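Local coordinates for hypothetical protein TM1553 (Thermotoga maritima, PDB 1VRM) that probably transfers FMN from FAD to other proteins as a member of the ApbE flavin transferase family, at residues H248-V262 and L278-W290. Residues are numbered along the deposited sequence; the frame is centred on the assembly and turned at random.
Sequences HHILDPSTGYPARGV and LSTAGFVMAGKDW
Phe283 is clasped on both faces and at its rim by the loop 248-262, which links strand 245-248 to strand 262-269 and packs on helix 272-296. Ile250 CD1 sits 3.7 Å from the centroid of the phenyl ring, almost on its normal, and Val262 CB covers the opposite face, two CH-pi contacts that suit branched aliphatic side chains. With CG anti to the backbone N (chi1 -171°), the ring projects from the helix into the loop and turns its edge toward the face of His248 in an offset edge-to-face pair, planes at 79°. That imidazole is fixed at both nitrogens: ND1 accepts from Ile250 N, and NE2 donates in its ring plane to Ala259 O (2.8 Å), which also lies at the phenyl edge. Small Ala259 fits between Phe283 and Val284. Nearer the surface, the extended Lys288 reaches Asp252, with NZ 2.8 Å from OD2 and above the carboxylate plane; OD1 takes Ser254 N, closing an Asx turn, and also Ser254 OG. Gly287, without a side chain, lets Arg260 O approach its CA to 3.5 Å. Thr280 OG1 and Leu251 O hydrogen-bond an unidentified molecule, probably from the crystallisation liquor. An aromatic centre flanked by a salt bridge is consistent with a loop held firmly against the helix, beside a possible pocket.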
loop_
_atom_site.group_PDB
_atom_site.type_symbol
_atom_site.label_atom_id
_atom_site.label_comp_id
_atom_site.label_asym_id
_atom_site.label_seq_id
_atom_site.Cartn_x
_atom_site.Cartn_y
_atom_site.Cartn_z
ATOM N N HIS A 248 -14.533 2.543 -6.046
ATOM C CA HIS A 248 -13.330 1.820 -5.631
ATOM C C HIS A 248 -12.820 2.410 -4.289
ATOM O O HIS A 248 -13.289 3.471 -3.834
ATOM C CB HIS A 248 -12.273 1.915 -6.716
ATOM C CG HIS A 248 -11.820 3.304 -6.974
ATOM N ND1 HIS A 248 -10.932 3.959 -6.141
ATOM C CD2 HIS A 248 -12.141 4.174 -7.959
ATOM C CE1 HIS A 248 -10.750 5.185 -6.607
ATOM N NE2 HIS A 248 -11.443 5.328 -7.723
ATOM N N HIS A 249 -11.876 1.694 -3.682
ATOM C CA HIS A 249 -11.485 1.933 -2.291
ATOM C C HIS A 249 -10.480 3.056 -2.095
ATOM O O HIS A 249 -10.130 3.380 -0.955
ATOM C CB HIS A 249 -10.925 0.638 -1.689
ATOM C CG HIS A 249 -9.491 0.419 -2.019
ATOM N ND1 HIS A 249 -9.054 0.158 -3.301
ATOM C CD2 HIS A 249 -8.376 0.507 -1.248
ATOM C CE1 HIS A 249 -7.737 0.030 -3.298
ATOM N NE2 HIS A 249 -7.302 0.243 -2.065
ATOM N N ILE A 250 -9.993 3.626 -3.188
ATOM C CA ILE A 250 -8.988 4.706 -3.079
ATOM C C ILE A 250 -9.724 6.032 -2.985
ATOM O O ILE A 250 -9.954 6.766 -3.949
ATOM C CB ILE A 250 -7.959 4.733 -4.197
ATOM C CG1 ILE A 250 -7.364 3.340 -4.398
ATOM C CG2 ILE A 250 -6.838 5.748 -3.858
ATOM C CD1 ILE A 250 -6.495 3.211 -5.636
ATOM N N LEU A 251 -10.085 6.358 -1.745
ATOM C CA LEU A 251 -10.817 7.598 -1.490
ATOM C C LEU A 251 -9.883 8.790 -1.459
ATOM O O LEU A 251 -8.742 8.703 -0.980
ATOM C CB LEU A 251 -11.570 7.479 -0.152
ATOM C CG LEU A 251 -12.513 6.281 0.000
ATOM C CD1 LEU A 251 -13.263 6.263 1.372
ATOM C CD2 LEU A 251 -13.541 6.210 -1.082
ATOM N N ASP A 252 -10.348 9.892 -1.995
ATOM C CA ASP A 252 -9.704 11.198 -1.794
ATOM C C ASP A 252 -10.055 11.660 -0.360
ATOM O O ASP A 252 -11.193 11.955 -0.053
ATOM C CB ASP A 252 -10.199 12.179 -2.847
ATOM C CG ASP A 252 -9.502 13.528 -2.755
ATOM O OD1 ASP A 252 -8.961 13.865 -1.664
ATOM O OD2 ASP A 252 -9.541 14.253 -3.781
ATOM N N PRO A 253 -9.046 11.711 0.531
ATOM C CA PRO A 253 -9.400 12.091 1.896
ATOM C C PRO A 253 -9.976 13.477 2.085
ATOM O O PRO A 253 -10.610 13.717 3.131
ATOM C CB PRO A 253 -8.058 11.985 2.651
ATOM C CG PRO A 253 -7.286 10.992 1.861
ATOM C CD PRO A 253 -7.616 11.361 0.453
ATOM N N SER A 254 -9.828 14.348 1.089
ATOM C CA SER A 254 -10.355 15.720 1.197
ATOM C C SER A 254 -11.811 15.778 0.751
ATOM O O SER A 254 -12.496 16.736 1.087
ATOM C CB SER A 254 -9.495 16.694 0.375
ATOM O OG SER A 254 -9.645 16.452 -1.024
ATOM N N THR A 255 -12.290 14.784 -0.012
ATOM C CA THR A 255 -13.670 14.803 -0.506
ATOM C C THR A 255 -14.547 13.691 0.061
ATOM O O THR A 255 -15.774 13.825 0.109
ATOM C CB THR A 255 -13.736 14.663 -2.025
ATOM O OG1 THR A 255 -13.461 13.326 -2.436
ATOM C CG2 THR A 255 -12.773 15.644 -2.662
ATOM N N GLY A 256 -13.906 12.593 0.444
ATOM C CA GLY A 256 -14.644 11.414 0.913
ATOM C C GLY A 256 -15.243 10.520 -0.161
ATOM O O GLY A 256 -15.949 9.583 0.169
ATOM N N TYR A 257 -14.932 10.787 -1.436
ATOM C CA TYR A 257 -15.406 9.983 -2.553
ATOM C C TYR A 257 -14.174 9.300 -3.211
ATOM O O TYR A 257 -13.025 9.776 -3.054
ATOM C CB TYR A 257 -16.144 10.836 -3.587
ATOM C CG TYR A 257 -17.515 11.299 -3.179
ATOM C CD1 TYR A 257 -17.691 12.494 -2.488
ATOM C CD2 TYR A 257 -18.618 10.510 -3.460
ATOM C CE1 TYR A 257 -18.996 12.914 -2.110
ATOM C CE2 TYR A 257 -19.915 10.909 -3.084
ATOM C CZ TYR A 257 -20.081 12.112 -2.413
ATOM O OH TYR A 257 -21.383 12.485 -2.039
ATOM N N PRO A 258 -14.393 8.202 -3.950
ATOM C CA PRO A 258 -13.344 7.589 -4.737
ATOM C C PRO A 258 -12.668 8.625 -5.581
ATOM O O PRO A 258 -13.313 9.475 -6.201
ATOM C CB PRO A 258 -14.088 6.537 -5.579
ATOM C CG PRO A 258 -15.245 6.168 -4.747
ATOM C CD PRO A 258 -15.673 7.480 -4.129
ATOM N N ALA A 259 -11.351 8.593 -5.595
ATOM C CA ALA A 259 -10.612 9.536 -6.426
ATOM C C ALA A 259 -10.855 9.185 -7.913
ATOM O O ALA A 259 -10.861 8.007 -8.258
ATOM C CB ALA A 259 -9.137 9.428 -6.095
ATOM N N ARG A 260 -11.076 10.198 -8.754
ATOM C CA ARG A 260 -11.463 10.022 -10.146
ATOM C C ARG A 260 -10.406 10.487 -11.141
ATOM O O ARG A 260 -9.432 11.142 -10.744
ATOM C CB ARG A 260 -12.783 10.754 -10.418
ATOM C CG ARG A 260 -13.944 10.312 -9.473
ATOM C CD ARG A 260 -14.223 8.839 -9.614
ATOM N NE ARG A 260 -15.466 8.417 -8.962
ATOM C CZ ARG A 260 -15.896 7.160 -8.972
ATOM N NH1 ARG A 260 -15.188 6.223 -9.573
ATOM N NH2 ARG A 260 -17.021 6.832 -8.354
ATOM N N GLY A 261 -10.543 10.098 -12.411
ATOM C CA GLY A 261 -9.652 10.626 -13.427
ATOM C C GLY A 261 -8.423 9.784 -13.702
ATOM O O GLY A 261 -7.687 10.060 -14.650
ATOM N N VAL A 262 -8.260 8.702 -12.940
ATOM C CA VAL A 262 -7.027 7.892 -12.966
ATOM C C VAL A 262 -7.369 6.399 -12.885
ATOM O O VAL A 262 -8.210 5.986 -12.080
ATOM C CB VAL A 262 -6.092 8.256 -11.761
ATOM C CG1 VAL A 262 -4.767 7.476 -11.861
ATOM C CG2 VAL A 262 -5.838 9.730 -11.697
ATOM N N LEU A 278 3.155 6.110 -1.593
ATOM C CA LEU A 278 3.153 7.121 -2.617
ATOM C C LEU A 278 2.349 6.725 -3.848
ATOM O O LEU A 278 1.832 7.591 -4.541
ATOM C CB LEU A 278 4.569 7.559 -2.964
ATOM C CG LEU A 278 5.320 8.240 -1.821
ATOM C CD1 LEU A 278 6.676 8.748 -2.292
ATOM C CD2 LEU A 278 4.555 9.383 -1.211
ATOM N N SER A 279 2.100 5.443 -4.049
ATOM C CA SER A 279 1.267 5.058 -5.196
ATOM C C SER A 279 -0.187 5.476 -4.875
ATOM O O SER A 279 -0.890 5.934 -5.745
ATOM C CB SER A 279 1.373 3.589 -5.553
ATOM O OG SER A 279 0.813 2.766 -4.550
ATOM N N THR A 280 -0.587 5.341 -3.599
ATOM C CA THR A 280 -1.899 5.784 -3.167
ATOM C C THR A 280 -2.009 7.294 -3.315
ATOM O O THR A 280 -2.957 7.814 -3.874
ATOM C CB THR A 280 -2.125 5.332 -1.695
ATOM O OG1 THR A 280 -2.083 3.885 -1.642
ATOM C CG2 THR A 280 -3.444 5.837 -1.145
ATOM N N ALA A 281 -1.027 8.017 -2.779
ATOM C CA ALA A 281 -1.063 9.475 -2.864
ATOM C C ALA A 281 -1.085 9.958 -4.322
ATOM O O ALA A 281 -1.812 10.869 -4.686
ATOM C CB ALA A 281 0.150 10.087 -2.188
ATOM N N GLY A 282 -0.242 9.346 -5.145
ATOM C CA GLY A 282 -0.187 9.733 -6.577
ATOM C C GLY A 282 -1.498 9.473 -7.286
ATOM O O GLY A 282 -1.930 10.264 -8.149
ATOM N N PHE A 283 -2.147 8.369 -6.963
ATOM C CA PHE A 283 -3.465 8.057 -7.535
ATOM C C PHE A 283 -4.463 9.194 -7.224
ATOM O O PHE A 283 -5.156 9.681 -8.082
ATOM C CB PHE A 283 -3.993 6.767 -6.973
ATOM C CG PHE A 283 -5.243 6.270 -7.669
ATOM C CD1 PHE A 283 -6.479 6.792 -7.300
ATOM C CD2 PHE A 283 -5.185 5.318 -8.656
ATOM C CE1 PHE A 283 -7.648 6.342 -7.903
ATOM C CE2 PHE A 283 -6.348 4.875 -9.289
ATOM C CZ PHE A 283 -7.577 5.388 -8.896
ATOM N N VAL A 284 -4.517 9.598 -5.964
ATOM C CA VAL A 284 -5.393 10.665 -5.532
ATOM C C VAL A 284 -5.029 12.009 -6.161
ATOM O O VAL A 284 -5.901 12.779 -6.488
ATOM C CB VAL A 284 -5.394 10.793 -3.997
ATOM C CG1 VAL A 284 -6.096 12.084 -3.542
ATOM C CG2 VAL A 284 -5.945 9.517 -3.320
HETATM N N MSE A 285 -3.745 12.320 -6.272
HETATM C CA MSE A 285 -3.335 13.630 -6.757
HETATM C C MSE A 285 -3.369 13.746 -8.281
HETATM O O MSE A 285 -3.467 14.861 -8.808
HETATM C CB MSE A 285 -1.926 13.910 -6.243
HETATM C CG MSE A 285 -1.919 14.144 -4.763
HETATM SE SE MSE A 285 -0.102 14.495 -4.102
HETATM C CE MSE A 285 -0.085 16.492 -4.733
ATOM N N ALA A 286 -3.223 12.631 -8.974
ATOM C CA ALA A 286 -3.026 12.679 -10.450
ATOM C C ALA A 286 -4.310 13.047 -11.203
ATOM O O ALA A 286 -4.264 13.478 -12.361
ATOM C CB ALA A 286 -2.480 11.392 -10.970
ATOM N N GLY A 287 -5.460 12.857 -10.577
ATOM C CA GLY A 287 -6.697 13.251 -11.225
ATOM C C GLY A 287 -6.920 14.749 -11.179
ATOM O O GLY A 287 -7.822 15.249 -11.842
ATOM N N LYS A 288 -6.097 15.482 -10.434
ATOM C CA LYS A 288 -6.203 16.939 -10.369
ATOM C C LYS A 288 -5.142 17.657 -11.233
ATOM O O LYS A 288 -5.463 18.608 -11.931
ATOM C CB LYS A 288 -6.082 17.403 -8.930
ATOM C CG LYS A 288 -7.134 16.770 -7.997
ATOM C CD LYS A 288 -6.663 16.699 -6.571
ATOM C CE LYS A 288 -7.645 15.851 -5.750
ATOM N NZ LYS A 288 -7.167 15.690 -4.374
ATOM N N ASP A 289 -3.882 17.247 -11.119
ATOM C CA ASP A 289 -2.799 17.851 -11.941
ATOM C C ASP A 289 -1.750 16.766 -12.195
ATOM O O ASP A 289 -0.732 16.670 -11.486
ATOM C CB ASP A 289 -2.237 19.103 -11.242
ATOM C CG ASP A 289 -1.260 19.904 -12.125
ATOM O OD1 ASP A 289 -0.801 19.366 -13.164
ATOM O OD2 ASP A 289 -0.991 21.070 -11.791
ATOM N N TRP A 290 -2.009 15.927 -13.188
ATOM C CA TRP A 290 -1.116 14.821 -13.470
ATOM C C TRP A 290 0.290 15.317 -13.855
ATOM O O TRP A 290 1.288 14.684 -13.531
ATOM C CB TRP A 290 -1.655 13.851 -14.521
ATOM C CG TRP A 290 -1.727 14.318 -15.943
ATOM C CD1 TRP A 290 -2.842 14.735 -16.583
ATOM C CD2 TRP A 290 -0.661 14.396 -16.907
ATOM N NE1 TRP A 290 -2.568 15.044 -17.869
ATOM C CE2 TRP A 290 -1.240 14.862 -18.116
ATOM C CE3 TRP A 290 0.706 14.130 -16.884
ATOM C CZ2 TRP A 290 -0.503 15.047 -19.261
ATOM C CZ3 TRP A 290 1.424 14.306 -18.033
ATOM C CH2 TRP A 290 0.817 14.761 -19.205
HETATM O O HOH W 1 -7.387 11.268 -8.806
HETATM O O HOH W 2 -10.658 13.908 -12.255
#